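Local structure of putative hexose oxidase (Nonomuraea sp. ATCC 39727, 5AWV) at residues Ala382-Asn386 and Lys447-Val452; Pro287-Ser293 and Leu325-His329. The protein is a flavoprotein, with FAD attached covalently, that probably oxidises a sugar carried by glycopeptide antibiotics of the teicoplanin type. Residues are numbered along the deposited sequence.

Contact 1. Residues Ala382-Asn386 and Lys447-Val452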
loop_
_atom_site.group_PDB
_atom_site.type_symbol
_atom_site.label_atom_id
_atom_site.label_comp_id
_atom_site.label_asym_id
_atom_site.label_seq_id
_atom_site.Cartn_x
_atom_site.Cartn_y
_atom_site.Cartn_z
ATOM N N ALA A 382 -29.067 5.091 5.400
ATOM C CA ALA A 382 -28.629 4.892 4.020
ATOM C C ALA A 382 -27.789 3.645 3.849
ATOM O O ALA A 382 -27.996 2.904 2.882
ATOM C CB ALA A 382 -27.890 6.108 3.515
ATOM N N VAL A 383 -26.898 3.361 4.817
ATOM C CA VAL A 383 -26.165 2.118 4.735
ATOM C C VAL A 383 -27.129 0.874 4.772
ATOM O O VAL A 383 -27.002 -0.083 3.986
ATOM C CB VAL A 383 -25.126 2.023 5.868
ATOM C CG1 VAL A 383 -24.522 0.686 5.927
ATOM C CG2 VAL A 383 -24.037 3.107 5.719
ATOM N N TYR A 384 -28.024 0.869 5.776
ATOM C CA TYR A 384 -28.984 -0.275 5.918
ATOM C C TYR A 384 -29.744 -0.464 4.649
ATOM O O TYR A 384 -29.850 -1.583 4.203
ATOM C CB TYR A 384 -29.938 -0.061 7.064
ATOM C CG TYR A 384 -30.771 -1.276 7.328
ATOM C CD1 TYR A 384 -30.199 -2.381 7.873
ATOM C CD2 TYR A 384 -32.149 -1.318 7.025
ATOM C CE1 TYR A 384 -30.894 -3.521 8.145
ATOM C CE2 TYR A 384 -32.878 -2.475 7.293
ATOM C CZ TYR A 384 -32.234 -3.559 7.833
ATOM O OH TYR A 384 -32.831 -4.732 8.110
ATOM N N GLU A 385 -30.287 0.612 4.102
ATOM C CA GLU A 385 -31.101 0.558 2.920
ATOM C C GLU A 385 -30.372 -0.052 1.741
ATOM O O GLU A 385 -30.885 -0.959 1.100
ATOM C CB GLU A 385 -31.675 1.948 2.577
ATOM C CG GLU A 385 -32.167 2.226 1.133
ATOM C CD GLU A 385 -33.083 1.177 0.535
ATOM O OE1 GLU A 385 -33.159 1.057 -0.736
ATOM O OE2 GLU A 385 -33.750 0.461 1.347
ATOM N N ASN A 386 -29.149 0.434 1.420
ATOM C CA ASN A 386 -28.435 -0.145 0.315
ATOM C C ASN A 386 -27.921 -1.558 0.579
ATOM O O ASN A 386 -27.890 -2.458 -0.323
ATOM C CB ASN A 386 -27.341 0.904 -0.128
ATOM C CG ASN A 386 -27.926 2.132 -0.713
ATOM O OD1 ASN A 386 -28.231 2.156 -1.888
ATOM N ND2 ASN A 386 -28.113 3.160 0.050
ATOM N N LYS A 447 -24.432 4.283 -5.652
ATOM C CA LYS A 447 -25.675 4.748 -4.996
ATOM C C LYS A 447 -25.438 4.734 -3.475
ATOM O O LYS A 447 -25.827 5.653 -2.823
ATOM C CB LYS A 447 -26.919 3.888 -5.404
ATOM C CG LYS A 447 -28.217 4.348 -4.792
ATOM C CD LYS A 447 -29.390 3.402 -5.135
ATOM C CE LYS A 447 -30.656 3.941 -4.439
ATOM N NZ LYS A 447 -30.686 3.465 -3.014
ATOM N N LEU A 448 -24.881 3.651 -2.948
ATOM C CA LEU A 448 -24.543 3.528 -1.525
ATOM C C LEU A 448 -23.757 4.759 -1.028
ATOM O O LEU A 448 -24.134 5.434 -0.037
ATOM C CB LEU A 448 -23.773 2.256 -1.303
ATOM C CG LEU A 448 -22.995 2.106 0.021
ATOM C CD1 LEU A 448 -23.942 2.121 1.187
ATOM C CD2 LEU A 448 -22.237 0.788 -0.014
ATOM N N TYR A 449 -22.739 5.137 -1.829
ATOM C CA TYR A 449 -21.848 6.220 -1.442
ATOM C C TYR A 449 -22.538 7.523 -1.506
ATOM O O TYR A 449 -22.515 8.250 -0.548
ATOM C CB TYR A 449 -20.597 6.189 -2.336
ATOM C CG TYR A 449 -19.427 7.016 -1.887
ATOM C CD1 TYR A 449 -18.487 6.466 -1.026
ATOM C CD2 TYR A 449 -19.124 8.203 -2.546
ATOM C CE1 TYR A 449 -17.286 7.116 -0.745
ATOM C CE2 TYR A 449 -17.943 8.884 -2.271
ATOM C CZ TYR A 449 -17.039 8.342 -1.339
ATOM O OH TYR A 449 -15.872 9.015 -1.060
ATOM N N ALA A 450 -23.218 7.802 -2.635
ATOM C CA ALA A 450 -23.959 9.040 -2.831
ATOM C C ALA A 450 -25.093 9.196 -1.795
ATOM O O ALA A 450 -25.309 10.294 -1.280
ATOM C CB ALA A 450 -24.525 9.113 -4.245
ATOM N N ASP A 451 -25.711 8.095 -1.386
ATOM C CA ASP A 451 -26.827 8.204 -0.378
ATOM C C ASP A 451 -26.225 8.554 0.969
ATOM O O ASP A 451 -26.696 9.475 1.710
ATOM C CB ASP A 451 -27.609 6.919 -0.249
ATOM C CG ASP A 451 -28.513 6.630 -1.468
ATOM O OD1 ASP A 451 -28.652 7.461 -2.376
ATOM O OD2 ASP A 451 -29.034 5.529 -1.527
ATOM N N VAL A 452 -25.157 7.856 1.310
ATOM C CA VAL A 452 -24.486 8.170 2.576
ATOM C C VAL A 452 -24.063 9.623 2.646
ATOM O O VAL A 452 -24.308 10.276 3.646
ATOM C CB VAL A 452 -23.292 7.203 2.815
ATOM C CG1 VAL A 452 -22.431 7.639 3.979
ATOM C CG2 VAL A 452 -23.800 5.829 3.043
#
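N386 gives up 82 Å² to the other helix, more than any other residue here, and its carboxamide is used at both ends. ND2 of N386 donates to OD2 of D451 at 3.0 Å, with an N-H...acceptor angle of 164°, and also to the carbonyl O of A382 one turn earlier at 2.8 Å. OD1 of N386 accepts from NZ of K447 at 3.0 Å. Within its own helix NZ of K447 also makes a salt bridge to OD2 of D451 at 3.0 Å, so the amide of N386 docks onto a K447-D451 pair one turn apart. These are two nearly antiparallel helices, 377-387 and 438-452, whose local axes approach to 9.2 Å at 157°; they pack side by side on one face of the large antiparallel sheet of the substrate-binding domain, as in berberine-bridge-type flavin oxidases. L448, with 51 Å² covered, lies on the sheet-facing side: its CD1 is 3.8 Å from CB of N386, and its side chain also touches Y428 and V398 on the strands. A382, with 42 Å², fits its methyl against D451, CB to CB at 3.9 Å, one step from V452, the CA atoms of A382 and V452 being 5.5 Å apart. On the sheet-facing side, next to L448, CG2 of V383 meets CG2 of V452 at 3.8 Å, while V383 also touches F267 of helix 264-280.

Contact 2. Residues Pro287-Ser293 and Leu325-His329; sequences PYTGLWS and LLDAH
This is a helix-on-sheet contact where the start of strand 291-298, an inner strand of the seven-stranded antiparallel sheet of the substrate-binding domain, and the 3-10 turn before it lie against helix 322-334. P287 to G290 form the 3-10 turn, with N of L291 bonded to O of Y288 at 3.0 Å; L291 to S293 are extended, while L325 to H329 are helical. The short axes of 291-293 and 325-329 approach to 10.0 Å at 38°, and the CA pairs Y288-L325 (7.0 Å) and L291-L326 (7.5 Å) set the register. L325, chi1 m and chi2 t, points at the turn: its CD1 is 3.5 Å from O of P287, and its CD2 sits over a face of the Y288 ring, 4.0 Å from the centroid, a CH-pi contact. Y288, chi1 m, reaches to the helix, OH to CB of A328 at 3.7 Å. One helical turn after L325, H329 presents a ring face to CD2 of L291 (chi1 t), 4.0 Å from the ring centroid and 3° off the normal. H329, chi1 t, also hydrogen-bonds through NE2 to OG of S293 at 3.1 Å; that OG is bonded to OH of Y278. Helix 264-280 packs against both segments, its W277 meeting the rings of Y288 and H329 edge-to-face, and strand 309-316 flanks them, V315 against L291, I313 against S293 and L326, and M311 against H329.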
loop_
_atom_site.group_PDB
_atom_site.type_symbol
_atom_site.label_atom_id
_atom_site.label_comp_id
_atom_site.label_asym_id
_atom_site.label_seq_id
_atom_site.Cartn_x
_atom_site.Cartn_y
_atom_site.Cartn_z
ATOM N N PRO A 287 -5.706 3.766 26.808
ATOM C CA PRO A 287 -5.227 2.366 26.864
ATOM C C PRO A 287 -5.670 1.558 25.657
ATOM O O PRO A 287 -5.048 0.586 25.357
ATOM C CB PRO A 287 -5.863 1.805 28.156
ATOM C CG PRO A 287 -6.997 2.655 28.372
ATOM C CD PRO A 287 -6.797 4.009 27.764
ATOM N N TYR A 288 -6.654 2.027 24.901
ATOM C CA TYR A 288 -7.106 1.287 23.721
ATOM C C TYR A 288 -6.284 1.580 22.430
ATOM O O TYR A 288 -6.671 1.051 21.385
ATOM C CB TYR A 288 -8.578 1.556 23.456
ATOM C CG TYR A 288 -9.520 1.016 24.553
ATOM C CD1 TYR A 288 -9.872 -0.345 24.625
ATOM C CD2 TYR A 288 -10.017 1.887 25.519
ATOM C CE1 TYR A 288 -10.704 -0.806 25.621
ATOM C CE2 TYR A 288 -10.821 1.443 26.564
ATOM C CZ TYR A 288 -11.170 0.094 26.604
ATOM O OH TYR A 288 -12.018 -0.292 27.613
ATOM N N THR A 289 -5.175 2.351 22.526
ATOM C CA THR A 289 -4.248 2.467 21.413
ATOM C C THR A 289 -3.679 1.084 21.003
ATOM O O THR A 289 -3.316 0.889 19.839
ATOM C CB THR A 289 -3.067 3.400 21.663
ATOM O OG1 THR A 289 -2.401 3.000 22.850
ATOM C CG2 THR A 289 -3.515 4.827 21.773
ATOM N N GLY A 290 -3.633 0.143 21.953
ATOM C CA GLY A 290 -3.229 -1.263 21.702
ATOM C C GLY A 290 -4.315 -2.213 21.122
ATOM O O GLY A 290 -4.036 -3.407 20.882
ATOM N N LEU A 291 -5.478 -1.660 20.788
ATOM C CA LEU A 291 -6.593 -2.418 20.205
ATOM C C LEU A 291 -6.936 -1.887 18.831
ATOM O O LEU A 291 -6.915 -0.647 18.544
ATOM C CB LEU A 291 -7.850 -2.260 21.106
ATOM C CG LEU A 291 -9.123 -3.010 20.690
ATOM C CD1 LEU A 291 -9.984 -3.475 21.875
ATOM C CD2 LEU A 291 -9.993 -2.214 19.710
ATOM N N TRP A 292 -7.295 -2.804 17.993
ATOM C CA TRP A 292 -7.817 -2.501 16.695
ATOM C C TRP A 292 -8.895 -3.488 16.301
ATOM O O TRP A 292 -8.869 -4.659 16.641
ATOM C CB TRP A 292 -6.673 -2.612 15.656
ATOM C CG TRP A 292 -7.136 -2.359 14.230
ATOM C CD1 TRP A 292 -7.277 -1.152 13.576
ATOM C CD2 TRP A 292 -7.439 -3.361 13.274
ATOM N NE1 TRP A 292 -7.697 -1.346 12.305
ATOM C CE2 TRP A 292 -7.790 -2.694 12.066
ATOM C CE3 TRP A 292 -7.456 -4.751 13.312
ATOM C CZ2 TRP A 292 -8.222 -3.384 10.934
ATOM C CZ3 TRP A 292 -7.915 -5.449 12.181
ATOM C CH2 TRP A 292 -8.238 -4.767 10.994
ATOM N N SER A 293 -9.853 -2.981 15.570
ATOM C CA SER A 293 -10.918 -3.813 15.027
ATOM C C SER A 293 -11.412 -3.266 13.749
ATOM O O SER A 293 -11.187 -2.097 13.414
ATOM C CB SER A 293 -12.066 -3.915 16.054
ATOM O OG SER A 293 -12.709 -2.667 16.214
ATOM N N LEU A 325 -9.525 -5.216 28.127
ATOM C CA LEU A 325 -9.816 -4.241 27.100
ATOM C C LEU A 325 -10.607 -4.808 25.973
ATOM O O LEU A 325 -11.490 -4.135 25.395
ATOM C CB LEU A 325 -8.514 -3.664 26.546
ATOM C CG LEU A 325 -7.633 -2.876 27.491
ATOM C CD1 LEU A 325 -6.370 -2.386 26.706
ATOM C CD2 LEU A 325 -8.332 -1.737 28.249
ATOM N N LEU A 326 -10.250 -6.044 25.618
ATOM C CA LEU A 326 -10.883 -6.768 24.513
ATOM C C LEU A 326 -12.365 -6.993 24.820
ATOM O O LEU A 326 -13.264 -6.710 23.991
ATOM C CB LEU A 326 -10.155 -8.071 24.369
ATOM C CG LEU A 326 -10.486 -9.016 23.229
ATOM C CD1 LEU A 326 -10.918 -10.396 23.600
ATOM C CD2 LEU A 326 -11.215 -8.551 22.054
ATOM N N ASP A 327 -12.591 -7.398 26.083
ATOM C CA ASP A 327 -13.985 -7.723 26.550
ATOM C C ASP A 327 -14.831 -6.529 26.593
ATOM O O ASP A 327 -15.975 -6.542 26.149
ATOM C CB ASP A 327 -13.962 -8.440 27.892
ATOM C CG ASP A 327 -13.542 -9.893 27.772
ATOM O OD1 ASP A 327 -13.573 -10.429 26.655
ATOM O OD2 ASP A 327 -13.106 -10.448 28.818
ATOM N N ALA A 328 -14.299 -5.455 27.139
ATOM C CA ALA A 328 -15.003 -4.208 27.182
ATOM C C ALA A 328 -15.356 -3.603 25.837
ATOM O O ALA A 328 -16.458 -3.066 25.643
ATOM C CB ALA A 328 -14.225 -3.227 27.991
ATOM N N HIS A 329 -14.436 -3.680 24.853
ATOM C CA HIS A 329 -14.788 -3.286 23.508
ATOM C C HIS A 329 -15.941 -4.115 22.913
ATOM O O HIS A 329 -16.892 -3.582 22.302
ATOM C CB HIS A 329 -13.503 -3.441 22.597
ATOM C CG HIS A 329 -13.723 -3.109 21.165
ATOM N ND1 HIS A 329 -13.930 -1.828 20.717
ATOM C CD2 HIS A 329 -13.788 -3.900 20.077
ATOM C CE1 HIS A 329 -14.107 -1.846 19.411
ATOM N NE2 HIS A 329 -14.004 -3.096 18.999
#

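How the contacts relate
Contact 2 closes before contact 1 opens, so the two follow in series along the chain. Their centres lie 29 Å apart and their nearest atoms about 16 Å, without touching. What they share is the seven-stranded antiparallel sheet: contact 2 includes the start of its strand 291-298, whereas both helices of contact 1 rest side chains on strand 395-402, the next strand over. Helix 264-280 touches both, through W277 and Y278 at contact 2 and through E264 and F267 at contact 1. Contact 2 ties the helix layer to the sheet, contact 1 ties two helices of that layer together; both therefore belong to the same sheet-and-helix domain, which contributes T366 and N427 to the sugar pocket.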